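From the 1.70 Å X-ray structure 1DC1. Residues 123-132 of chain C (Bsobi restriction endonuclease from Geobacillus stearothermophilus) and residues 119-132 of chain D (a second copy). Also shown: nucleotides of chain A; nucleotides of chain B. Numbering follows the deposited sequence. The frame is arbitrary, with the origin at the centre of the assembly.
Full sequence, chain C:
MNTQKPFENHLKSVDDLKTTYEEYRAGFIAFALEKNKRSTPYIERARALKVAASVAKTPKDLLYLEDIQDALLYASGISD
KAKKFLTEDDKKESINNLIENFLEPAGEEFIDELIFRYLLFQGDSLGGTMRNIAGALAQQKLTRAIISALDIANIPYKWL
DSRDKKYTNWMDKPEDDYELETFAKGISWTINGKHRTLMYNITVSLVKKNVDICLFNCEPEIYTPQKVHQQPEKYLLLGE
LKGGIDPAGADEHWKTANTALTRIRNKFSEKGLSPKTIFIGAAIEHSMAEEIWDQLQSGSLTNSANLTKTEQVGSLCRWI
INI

Chain C, residues 123-132: GDSLGGTMRN
Chain D (119-132) LLFQGDSLGGTMRN

Both stretches are helical throughout, with phi/psi near -64/-39, and their axes cross at -81° with a closest approach of 7.1 Å. The crossing lies where like residues meet: CA of C:Gly123 is 4.2 Å from CA of D:Gly123, and CA of C:Asp124 is 4.5 Å from CA of D:Asp124. An ideal CB on C:Gly123 would lie 3.0 Å from D:Gly123 CA, a clash, so the absence of a side chain permits this approach; water 1 donates to C:Gly123 O (2.7 Å) and D:Leu120 O (2.9 Å). C:Asp124 (chi1 -150°, chi2 0°) leaves CA sideways, but its carboxylate settles among D:Gly123, D:Asp124, D:Gly127 and D:Arg131. Its OD2 forms a salt bridge with D:Arg131 NH1 (3.4 Å), a weak hydrogen bond, and water 4 donates to C:Asp124 OD2 and to OP1 of DA9 of chain A and accepts a weak hydrogen bond from D:Arg131 NH1. OD1 lies 3.7 Å from D:Asp124 OD1, a like-charge approach bridged by waters 2 and 3. C:Leu126 (t, p) places CD2 3.9 Å from D:Leu120 CD2 and 3.8 Å from D:Phe121 CE1, an apolar patch. C:Gly127 CA lies 3.5 Å from D:Asp124 OD2, where a CB would clash. C:Arg131 (m, t, t, chi4 57°) mirrors the first salt bridge, NH1 to D:Asp124 OD2 at 3.5 Å, while its NH2 donates to O4' of DA9 of chain B (3.0 Å).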

# COMPACT_ATOMS: atom_id res chain seq x y z
N GLY C 123 -12.22 9.04 -7.02
CA GLY C 123 -12.21 7.59 -6.98
C GLY C 123 -11.05 7.04 -6.15
O GLY C 123 -11.14 5.98 -5.54
N ASP C 124 -9.93 7.76 -6.12
CA ASP C 124 -8.79 7.31 -5.34
C ASP C 124 -9.10 7.57 -3.85
O ASP C 124 -8.62 6.86 -2.95
CB ASP C 124 -7.53 8.06 -5.82
CG ASP C 124 -6.23 7.23 -5.66
OD1 ASP C 124 -6.28 6.09 -5.18
OD2 ASP C 124 -5.17 7.75 -6.02
N SER C 125 -9.91 8.60 -3.59
CA SER C 125 -10.33 8.89 -2.22
C SER C 125 -11.25 7.77 -1.71
O SER C 125 -11.12 7.34 -0.57
CB SER C 125 -11.10 10.20 -2.13
OG SER C 125 -11.52 10.42 -0.80
N LEU C 126 -12.19 7.33 -2.54
CA LEU C 126 -13.09 6.23 -2.17
C LEU C 126 -12.27 4.97 -1.97
O LEU C 126 -12.54 4.21 -1.03
CB LEU C 126 -14.19 6.00 -3.22
CG LEU C 126 -14.97 4.67 -3.08
CD1 LEU C 126 -15.81 4.71 -1.82
CD2 LEU C 126 -15.83 4.43 -4.25
N GLY C 127 -11.27 4.74 -2.82
CA GLY C 127 -10.39 3.60 -2.66
C GLY C 127 -9.71 3.65 -1.28
O GLY C 127 -9.67 2.62 -0.58
N GLY C 128 -9.21 4.84 -0.89
CA GLY C 128 -8.59 5.05 0.43
C GLY C 128 -9.53 4.69 1.58
O GLY C 128 -9.22 3.94 2.54
N THR C 129 -10.74 5.20 1.48
CA THR C 129 -11.80 4.97 2.46
C THR C 129 -12.11 3.49 2.60
O THR C 129 -12.24 2.97 3.71
CB THR C 129 -13.05 5.70 2.01
OG1 THR C 129 -12.88 7.09 2.31
CG2 THR C 129 -14.28 5.12 2.66
N MET C 130 -12.19 2.80 1.46
CA MET C 130 -12.48 1.38 1.44
C MET C 130 -11.39 0.52 2.08
O MET C 130 -11.69 -0.50 2.71
CB MET C 130 -12.72 0.95 0.00
CG MET C 130 -14.10 1.37 -0.50
SD MET C 130 -15.50 0.69 0.50
CE MET C 130 -15.05 -1.00 0.78
N ARG C 131 -10.12 0.92 1.93
CA ARG C 131 -9.03 0.14 2.51
C ARG C 131 -9.14 0.22 4.04
O ARG C 131 -8.97 -0.77 4.73
CB ARG C 131 -7.69 0.66 1.94
CG ARG C 131 -7.51 0.23 0.42
CD ARG C 131 -6.30 0.96 -0.22
NE ARG C 131 -5.84 0.51 -1.56
CZ ARG C 131 -6.61 0.47 -2.65
NH1 ARG C 131 -7.88 0.82 -2.60
NH2 ARG C 131 -6.09 0.21 -3.81
N ASN C 132 -9.51 1.39 4.56
CA ASN C 132 -9.67 1.58 6.01
C ASN C 132 -10.89 0.84 6.50
O ASN C 132 -10.89 0.30 7.59
CB ASN C 132 -9.82 3.08 6.37
CG ASN C 132 -8.49 3.80 6.35
OD1 ASN C 132 -7.71 3.67 7.28
ND2 ASN C 132 -8.22 4.53 5.28
N LEU D 119 -16.16 6.51 -13.97
CA LEU D 119 -15.02 7.39 -13.62
C LEU D 119 -14.62 7.25 -12.14
O LEU D 119 -13.45 7.19 -11.79
CB LEU D 119 -15.35 8.87 -13.92
CG LEU D 119 -15.28 9.30 -15.41
CD1 LEU D 119 -16.10 10.60 -15.64
CD2 LEU D 119 -13.81 9.48 -15.81
N LEU D 120 -15.62 7.26 -11.27
CA LEU D 120 -15.35 7.11 -9.87
C LEU D 120 -14.51 5.83 -9.61
O LEU D 120 -13.54 5.90 -8.86
CB LEU D 120 -16.67 7.00 -9.10
CG LEU D 120 -16.49 6.82 -7.58
CD1 LEU D 120 -15.89 8.15 -7.05
CD2 LEU D 120 -17.84 6.42 -6.89
N PHE D 121 -14.90 4.68 -10.19
CA PHE D 121 -14.12 3.45 -9.97
C PHE D 121 -12.80 3.45 -10.77
O PHE D 121 -11.78 2.96 -10.29
CB PHE D 121 -14.99 2.20 -10.26
CG PHE D 121 -16.18 2.04 -9.33
CD1 PHE D 121 -16.05 2.26 -7.96
CD2 PHE D 121 -17.43 1.81 -9.82
CE1 PHE D 121 -17.16 2.26 -7.12
CE2 PHE D 121 -18.54 1.81 -9.00
CZ PHE D 121 -18.41 2.04 -7.65
N GLN D 122 -12.80 4.03 -11.97
CA GLN D 122 -11.58 4.12 -12.79
C GLN D 122 -10.52 5.01 -12.07
O GLN D 122 -9.34 4.89 -12.30
CB GLN D 122 -11.91 4.70 -14.17
CG GLN D 122 -12.43 3.64 -15.14
CD GLN D 122 -11.33 2.72 -15.67
OE1 GLN D 122 -11.40 1.49 -15.55
NE2 GLN D 122 -10.31 3.31 -16.26
N GLY D 123 -10.96 5.91 -11.19
CA GLY D 123 -10.01 6.72 -10.46
C GLY D 123 -9.07 5.87 -9.61
O GLY D 123 -7.92 6.23 -9.40
N ASP D 124 -9.56 4.73 -9.12
CA ASP D 124 -8.69 3.87 -8.30
C ASP D 124 -7.69 3.19 -9.25
O ASP D 124 -6.56 2.90 -8.87
CB ASP D 124 -9.54 2.82 -7.57
CG ASP D 124 -8.97 2.40 -6.20
OD1 ASP D 124 -7.87 2.79 -5.79
OD2 ASP D 124 -9.68 1.67 -5.50
N SER D 125 -8.11 2.94 -10.49
CA SER D 125 -7.21 2.36 -11.51
C SER D 125 -6.09 3.36 -11.86
O SER D 125 -4.92 2.95 -11.95
CB SER D 125 -7.97 1.99 -12.80
OG SER D 125 -7.05 1.63 -13.81
N LEU D 126 -6.44 4.64 -12.08
CA LEU D 126 -5.45 5.67 -12.36
C LEU D 126 -4.50 5.75 -11.17
O LEU D 126 -3.32 5.80 -11.37
CB LEU D 126 -6.09 7.05 -12.63
CG LEU D 126 -5.07 8.22 -12.71
CD1 LEU D 126 -4.09 8.05 -13.85
CD2 LEU D 126 -5.79 9.53 -12.84
N GLY D 127 -5.02 5.74 -9.94
CA GLY D 127 -4.20 5.74 -8.75
C GLY D 127 -3.20 4.59 -8.76
O GLY D 127 -2.03 4.81 -8.44
N GLY D 128 -3.65 3.39 -9.14
CA GLY D 128 -2.78 2.23 -9.24
C GLY D 128 -1.68 2.44 -10.25
O GLY D 128 -0.51 2.16 -9.98
N THR D 129 -2.04 2.97 -11.42
CA THR D 129 -1.10 3.26 -12.49
C THR D 129 -0.03 4.26 -12.02
O THR D 129 1.17 4.06 -12.25
CB THR D 129 -1.88 3.82 -13.66
OG1 THR D 129 -2.40 2.71 -14.41
CG2 THR D 129 -1.02 4.72 -14.53
N MET D 130 -0.47 5.31 -11.33
CA MET D 130 0.42 6.36 -10.82
C MET D 130 1.45 5.79 -9.81
O MET D 130 2.60 6.19 -9.80
CB MET D 130 -0.42 7.46 -10.19
CG MET D 130 -1.03 8.47 -11.17
SD MET D 130 0.21 9.11 -12.34
CE MET D 130 1.43 9.78 -11.28
N ARG D 131 1.03 4.88 -8.92
CA ARG D 131 1.95 4.28 -7.94
C ARG D 131 3.08 3.52 -8.69
O ARG D 131 4.23 3.62 -8.34
CB ARG D 131 1.14 3.39 -6.96
CG ARG D 131 0.19 4.27 -6.03
CD ARG D 131 -0.80 3.41 -5.20
NE ARG D 131 -1.53 4.13 -4.13
CZ ARG D 131 -2.40 5.12 -4.37
NH1 ARG D 131 -2.62 5.52 -5.60
NH2 ARG D 131 -3.11 5.65 -3.41
N ASN D 132 2.73 2.83 -9.77
CA ASN D 132 3.70 2.10 -10.58
C ASN D 132 4.59 3.10 -11.32
O ASN D 132 5.79 2.90 -11.44
CB ASN D 132 2.97 1.16 -11.58
CG ASN D 132 2.48 -0.13 -10.92
OD1 ASN D 132 3.25 -1.06 -10.72
ND2 ASN D 132 1.20 -0.18 -10.56
P DA A 9 -2.13 10.34 -3.13
OP1 DA A 9 -1.97 10.06 -4.56
OP2 DA A 9 -1.61 11.63 -2.56
O5' DA A 9 -3.66 10.23 -2.71
C5' DA A 9 -4.65 9.65 -3.57
C4' DA A 9 -5.62 8.82 -2.77
O4' DA A 9 -5.07 7.51 -2.47
C3' DA A 9 -6.05 9.35 -1.40
O3' DA A 9 -6.97 10.47 -1.49
C2' DA A 9 -6.60 8.10 -0.73
C1' DA A 9 -5.64 7.01 -1.25
N9 DA A 9 -4.54 6.77 -0.31
C8 DA A 9 -3.37 7.49 -0.19
N7 DA A 9 -2.57 7.04 0.75
C5 DA A 9 -3.26 5.95 1.28
C6 DA A 9 -2.93 5.04 2.30
N6 DA A 9 -1.74 5.04 2.93
N1 DA A 9 -3.87 4.11 2.65
C2 DA A 9 -5.02 4.08 1.97
N3 DA A 9 -5.43 4.86 0.96
C4 DA A 9 -4.49 5.79 0.66
P DA B 9 -9.15 -3.25 -5.52
OP1 DA B 9 -10.12 -2.48 -4.70
OP2 DA B 9 -9.52 -4.62 -5.95
O5' DA B 9 -8.68 -2.41 -6.82
C5' DA B 9 -8.92 -0.97 -6.97
C4' DA B 9 -7.74 -0.31 -7.64
O4' DA B 9 -6.68 -0.02 -6.71
C3' DA B 9 -7.06 -1.11 -8.75
O3' DA B 9 -7.84 -1.08 -9.95
C2' DA B 9 -5.70 -0.43 -8.85
C1' DA B 9 -5.42 -0.06 -7.39
N9 DA B 9 -4.59 -1.06 -6.72
C8 DA B 9 -5.00 -2.26 -6.15
N7 DA B 9 -4.01 -2.96 -5.65
C5 DA B 9 -2.88 -2.18 -5.89
C6 DA B 9 -1.51 -2.36 -5.59
N6 DA B 9 -1.01 -3.42 -4.95
N1 DA B 9 -0.66 -1.40 -5.98
C2 DA B 9 -1.14 -0.33 -6.62
N3 DA B 9 -2.38 -0.04 -6.95
C4 DA B 9 -3.22 -1.01 -6.55
P DG A 10 -7.33 11.36 -0.17
OP1 DG A 10 -8.17 12.48 -0.65
OP2 DG A 10 -6.12 11.68 0.63
O5' DG A 10 -8.33 10.37 0.57
C5' DG A 10 -8.60 10.43 1.95
C4' DG A 10 -8.97 9.05 2.46
O4' DG A 10 -7.94 8.09 2.12
C3' DG A 10 -9.03 9.04 3.96
O3' DG A 10 -10.38 9.17 4.36
C2' DG A 10 -8.50 7.68 4.36
C1' DG A 10 -7.54 7.37 3.25
N9 DG A 10 -6.15 7.70 3.54
C8 DG A 10 -5.34 8.62 2.92
N7 DG A 10 -4.10 8.58 3.35
C5 DG A 10 -4.10 7.60 4.34
C6 DG A 10 -3.05 7.12 5.16
O6 DG A 10 -1.87 7.45 5.16
N1 DG A 10 -3.49 6.13 6.04
C2 DG A 10 -4.78 5.63 6.09
N2 DG A 10 -5.02 4.67 6.97
N3 DG A 10 -5.77 6.06 5.32
C4 DG A 10 -5.36 7.05 4.48
O HOH W 1 -12.87 4.19 -6.68
O HOH W 2 -5.03 3.86 -6.20
O HOH W 3 -7.18 4.05 -3.31
O HOH W 4 -2.60 8.23 -6.05
O HOH W 5 -10.23 -0.04 -3.46